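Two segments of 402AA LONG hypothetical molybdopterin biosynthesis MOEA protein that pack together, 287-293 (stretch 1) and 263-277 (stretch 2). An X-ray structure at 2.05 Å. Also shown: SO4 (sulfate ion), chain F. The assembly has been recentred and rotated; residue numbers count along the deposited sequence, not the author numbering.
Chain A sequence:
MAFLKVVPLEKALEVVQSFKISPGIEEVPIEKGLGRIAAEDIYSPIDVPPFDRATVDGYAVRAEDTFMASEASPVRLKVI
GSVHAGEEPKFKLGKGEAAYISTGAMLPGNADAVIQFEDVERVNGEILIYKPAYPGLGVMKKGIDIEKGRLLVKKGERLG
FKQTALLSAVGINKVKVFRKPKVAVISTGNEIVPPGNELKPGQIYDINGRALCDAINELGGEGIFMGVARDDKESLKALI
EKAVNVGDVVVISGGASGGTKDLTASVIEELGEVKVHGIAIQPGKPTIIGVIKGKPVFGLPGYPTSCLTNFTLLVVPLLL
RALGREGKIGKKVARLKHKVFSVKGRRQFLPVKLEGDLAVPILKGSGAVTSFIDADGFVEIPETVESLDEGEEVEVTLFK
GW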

# COMPACT_ATOMS: atom_id res chain seq x y z
N THR A 287 7.45 19.32 -20.75
CA THR A 287 6.36 18.91 -19.88
C THR A 287 5.45 20.06 -19.45
O THR A 287 5.92 21.14 -19.08
CB THR A 287 6.89 18.19 -18.62
OG1 THR A 287 7.67 17.06 -19.02
CG2 THR A 287 5.74 17.72 -17.75
N ILE A 288 4.15 19.83 -19.51
CA ILE A 288 3.15 20.83 -19.14
C ILE A 288 2.35 20.43 -17.90
O ILE A 288 2.07 19.25 -17.68
CB ILE A 288 2.14 21.02 -20.29
CG1 ILE A 288 2.88 21.43 -21.57
CG2 ILE A 288 1.11 22.07 -19.91
CD1 ILE A 288 2.00 21.42 -22.80
N ILE A 289 2.00 21.42 -17.09
CA ILE A 289 1.19 21.20 -15.89
C ILE A 289 0.20 22.35 -15.81
O ILE A 289 0.59 23.51 -15.72
CB ILE A 289 2.04 21.20 -14.60
CG1 ILE A 289 3.13 20.14 -14.68
CG2 ILE A 289 1.14 20.90 -13.40
CD1 ILE A 289 4.05 20.13 -13.49
N GLY A 290 -1.09 22.02 -15.85
CA GLY A 290 -2.11 23.04 -15.78
C GLY A 290 -3.31 22.62 -14.96
O GLY A 290 -3.30 21.59 -14.28
N VAL A 291 -4.36 23.43 -15.04
CA VAL A 291 -5.59 23.17 -14.31
C VAL A 291 -6.78 23.59 -15.15
O VAL A 291 -6.83 24.71 -15.68
CB VAL A 291 -5.63 23.95 -12.97
CG1 VAL A 291 -6.93 23.66 -12.23
CG2 VAL A 291 -4.43 23.58 -12.11
N ILE A 292 -7.74 22.68 -15.30
CA ILE A 292 -8.95 22.94 -16.06
C ILE A 292 -10.12 22.55 -15.15
O ILE A 292 -10.20 21.41 -14.68
CB ILE A 292 -9.02 22.09 -17.34
CG1 ILE A 292 -7.84 22.44 -18.26
CG2 ILE A 292 -10.34 22.34 -18.05
CD1 ILE A 292 -7.80 21.62 -19.54
N LYS A 293 -11.01 23.50 -14.90
CA LYS A 293 -12.16 23.27 -14.03
C LYS A 293 -11.71 22.63 -12.72
O LYS A 293 -12.26 21.61 -12.30
CB LYS A 293 -13.18 22.38 -14.73
CG LYS A 293 -13.82 23.04 -15.95
CD LYS A 293 -14.94 22.20 -16.52
CE LYS A 293 -15.63 22.92 -17.66
NZ LYS A 293 -16.77 22.14 -18.22
S SO4 F . 2.25 19.26 -29.39
O1 SO4 F . 2.58 20.12 -28.05
O2 SO4 F . 2.49 20.18 -30.49
O3 SO4 F . 3.00 18.20 -29.44
O4 SO4 F . 0.83 19.02 -29.28
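Stretch 2, residues 263-277: LTASVIEELGEVKVH

Stretch 2 meets strand 288-292 twice, first as a helix lying across one side of it and then, after the chain turns back, as the partner in an antiparallel pairing. Residues 263-271 have phi/psi values of a helix, supported by i to i+4 bonds such as I268 N to T264 O (2.9 Å) and G272 N to I268 O (2.7 Å). The helix axis runs in broadly the same direction as the strand, at a crossing angle of 33° and a closest approach of 8.0 Å. G272 is the first residue to leave helical phi/psi, and from there the chain runs back along stretch 1.

The antiparallel register is fixed by backbone hydrogen bonds. E273 N to V291 O (3.0 Å, 160°) and V291 N to E273 O (2.9 Å, 157°) form one reciprocal pair; V276 N to I289 O (2.8 Å, 175°) and I289 N to V276 O (2.9 Å, 167°) form the other. Between them the register shifts by one residue, a beta bulge at the corner around K275, whose N makes a weak bond to I289 O (2.8 Å, 122°).

I288 has the most covered surface, 113 Å², because its side chain reaches both arms of stretch 2. In the m, t rotamer, its CD1 lies 3.4 Å from A265 CB and 3.1 Å from T264 OG1, while CG2 packs against I268 CD1 (3.9 Å) and V274 CG1 (4.0 Å). Its CG1 approaches H277 CD2 at 3.8 Å, obliquely to the ring. The side chain thus touches both the helix and the returning strand.

I292, with 78 Å² covered, packs against the end of the helix. Its CB points sideways, yet CD1 lies 3.8 Å from L271 CB and 4.3 Å from I268 CG2. Between these two isoleucines, G290 lets the backbones come close: its CA is 3.0 Å from E273 O and 4.1 Å from V274 CA. A CB placed ideally on G290 would fall 2.5 Å from E273 O and 2.9 Å from I268 CG2, both clashes.

I289, with 69 Å² covered by stretch 2, lies on the other face of the pairing. Its CB is 3.7 Å from V276 CB, closer than is usual for a hydrogen-bonded antiparallel pair; the bulge lies next to it. V291 and E273 project to that same face. At the far end of the contact, water 1 donates to L271 O (3.1 Å) and accepts from K293 N (3.0 Å), linking the end of the helix to the residue just after the strand.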

# COMPACT_ATOMS: atom_id res chain seq x y z
N LEU A 263 0.99 22.75 -29.15
CA LEU A 263 -0.44 22.61 -29.39
C LEU A 263 -1.24 22.28 -28.14
O LEU A 263 -2.26 22.90 -27.86
CB LEU A 263 -0.69 21.54 -30.45
CG LEU A 263 -2.15 21.22 -30.77
CD1 LEU A 263 -2.86 22.47 -31.28
CD2 LEU A 263 -2.20 20.12 -31.81
N THR A 264 -0.77 21.29 -27.38
CA THR A 264 -1.46 20.88 -26.16
C THR A 264 -1.46 22.01 -25.13
O THR A 264 -2.45 22.23 -24.44
CB THR A 264 -0.81 19.64 -25.53
OG1 THR A 264 0.50 19.96 -25.08
CG2 THR A 264 -0.72 18.52 -26.55
N ALA A 265 -0.34 22.71 -25.04
CA ALA A 265 -0.22 23.81 -24.09
C ALA A 265 -1.25 24.88 -24.43
O ALA A 265 -1.89 25.44 -23.54
CB ALA A 265 1.18 24.39 -24.13
N SER A 266 -1.42 25.14 -25.72
CA SER A 266 -2.37 26.16 -26.17
C SER A 266 -3.81 25.72 -25.91
O SER A 266 -4.67 26.55 -25.60
CB SER A 266 -2.18 26.45 -27.66
OG SER A 266 -2.62 25.36 -28.46
N VAL A 267 -4.07 24.43 -26.03
CA VAL A 267 -5.41 23.92 -25.78
C VAL A 267 -5.73 24.03 -24.29
O VAL A 267 -6.83 24.43 -23.91
CB VAL A 267 -5.55 22.45 -26.22
CG1 VAL A 267 -6.91 21.91 -25.81
CG2 VAL A 267 -5.39 22.36 -27.73
N ILE A 268 -4.76 23.68 -23.46
CA ILE A 268 -4.94 23.76 -22.01
C ILE A 268 -5.09 25.22 -21.60
O ILE A 268 -5.90 25.56 -20.73
CB ILE A 268 -3.73 23.13 -21.28
CG1 ILE A 268 -3.66 21.63 -21.58
CG2 ILE A 268 -3.84 23.38 -19.78
CD1 ILE A 268 -2.42 20.95 -21.04
N GLU A 269 -4.31 26.08 -22.24
CA GLU A 269 -4.33 27.51 -21.95
C GLU A 269 -5.71 28.12 -22.21
O GLU A 269 -6.15 29.01 -21.47
CB GLU A 269 -3.29 28.24 -22.80
CG GLU A 269 -3.15 29.71 -22.48
CD GLU A 269 -2.62 29.94 -21.08
OE1 GLU A 269 -1.45 29.61 -20.82
OE2 GLU A 269 -3.39 30.46 -20.23
N GLU A 270 -6.39 27.65 -23.24
CA GLU A 270 -7.71 28.18 -23.57
C GLU A 270 -8.85 27.52 -22.81
O GLU A 270 -9.95 28.07 -22.74
CB GLU A 270 -7.96 28.08 -25.08
CG GLU A 270 -7.97 26.67 -25.63
CD GLU A 270 -8.15 26.66 -27.14
OE1 GLU A 270 -7.28 27.22 -27.85
OE2 GLU A 270 -9.16 26.11 -27.62
N LEU A 271 -8.61 26.34 -22.25
CA LEU A 271 -9.64 25.64 -21.49
C LEU A 271 -9.48 25.95 -20.01
O LEU A 271 -10.42 25.83 -19.22
CB LEU A 271 -9.56 24.13 -21.71
CG LEU A 271 -10.07 23.57 -23.03
CD1 LEU A 271 -9.85 22.07 -23.07
CD2 LEU A 271 -11.55 23.90 -23.18
N GLY A 272 -8.28 26.37 -19.63
CA GLY A 272 -8.00 26.69 -18.25
C GLY A 272 -6.74 27.52 -18.08
O GLY A 272 -6.61 28.59 -18.66
N GLU A 273 -5.81 27.01 -17.28
CA GLU A 273 -4.56 27.71 -17.04
C GLU A 273 -3.35 26.78 -17.05
O GLU A 273 -3.45 25.63 -16.62
CB GLU A 273 -4.62 28.44 -15.69
CG GLU A 273 -3.31 29.09 -15.27
CD GLU A 273 -3.43 29.89 -13.98
OE1 GLU A 273 -4.24 30.85 -13.96
OE2 GLU A 273 -2.73 29.57 -13.00
N VAL A 274 -2.23 27.28 -17.54
CA VAL A 274 -1.00 26.51 -17.59
C VAL A 274 -0.07 27.03 -16.51
O VAL A 274 0.48 28.12 -16.63
CB VAL A 274 -0.30 26.64 -18.96
CG1 VAL A 274 1.07 25.98 -18.91
CG2 VAL A 274 -1.14 25.99 -20.05
N LYS A 275 0.10 26.25 -15.45
CA LYS A 275 0.98 26.63 -14.35
C LYS A 275 2.43 26.46 -14.77
O LYS A 275 3.26 27.35 -14.56
CB LYS A 275 0.70 25.75 -13.13
CG LYS A 275 -0.70 25.88 -12.55
CD LYS A 275 -0.84 27.11 -11.67
CE LYS A 275 -2.18 27.13 -10.96
NZ LYS A 275 -2.28 28.25 -9.99
N VAL A 276 2.73 25.32 -15.37
CA VAL A 276 4.09 25.02 -15.82
C VAL A 276 4.11 24.69 -17.30
O VAL A 276 3.23 23.98 -17.80
CB VAL A 276 4.67 23.81 -15.05
CG1 VAL A 276 6.09 23.51 -15.51
CG2 VAL A 276 4.64 24.08 -13.55
N HIS A 277 5.10 25.22 -18.01
CA HIS A 277 5.25 24.95 -19.43
C HIS A 277 6.74 24.84 -19.69
O HIS A 277 7.39 25.82 -20.06
CB HIS A 277 4.67 26.07 -20.29
CG HIS A 277 4.62 25.74 -21.75
ND1 HIS A 277 4.22 26.64 -22.71
CD2 HIS A 277 4.91 24.59 -22.41
CE1 HIS A 277 4.26 26.06 -23.90
NE2 HIS A 277 4.68 24.82 -23.74
O HOH W 1 -10.55 26.19 -16.13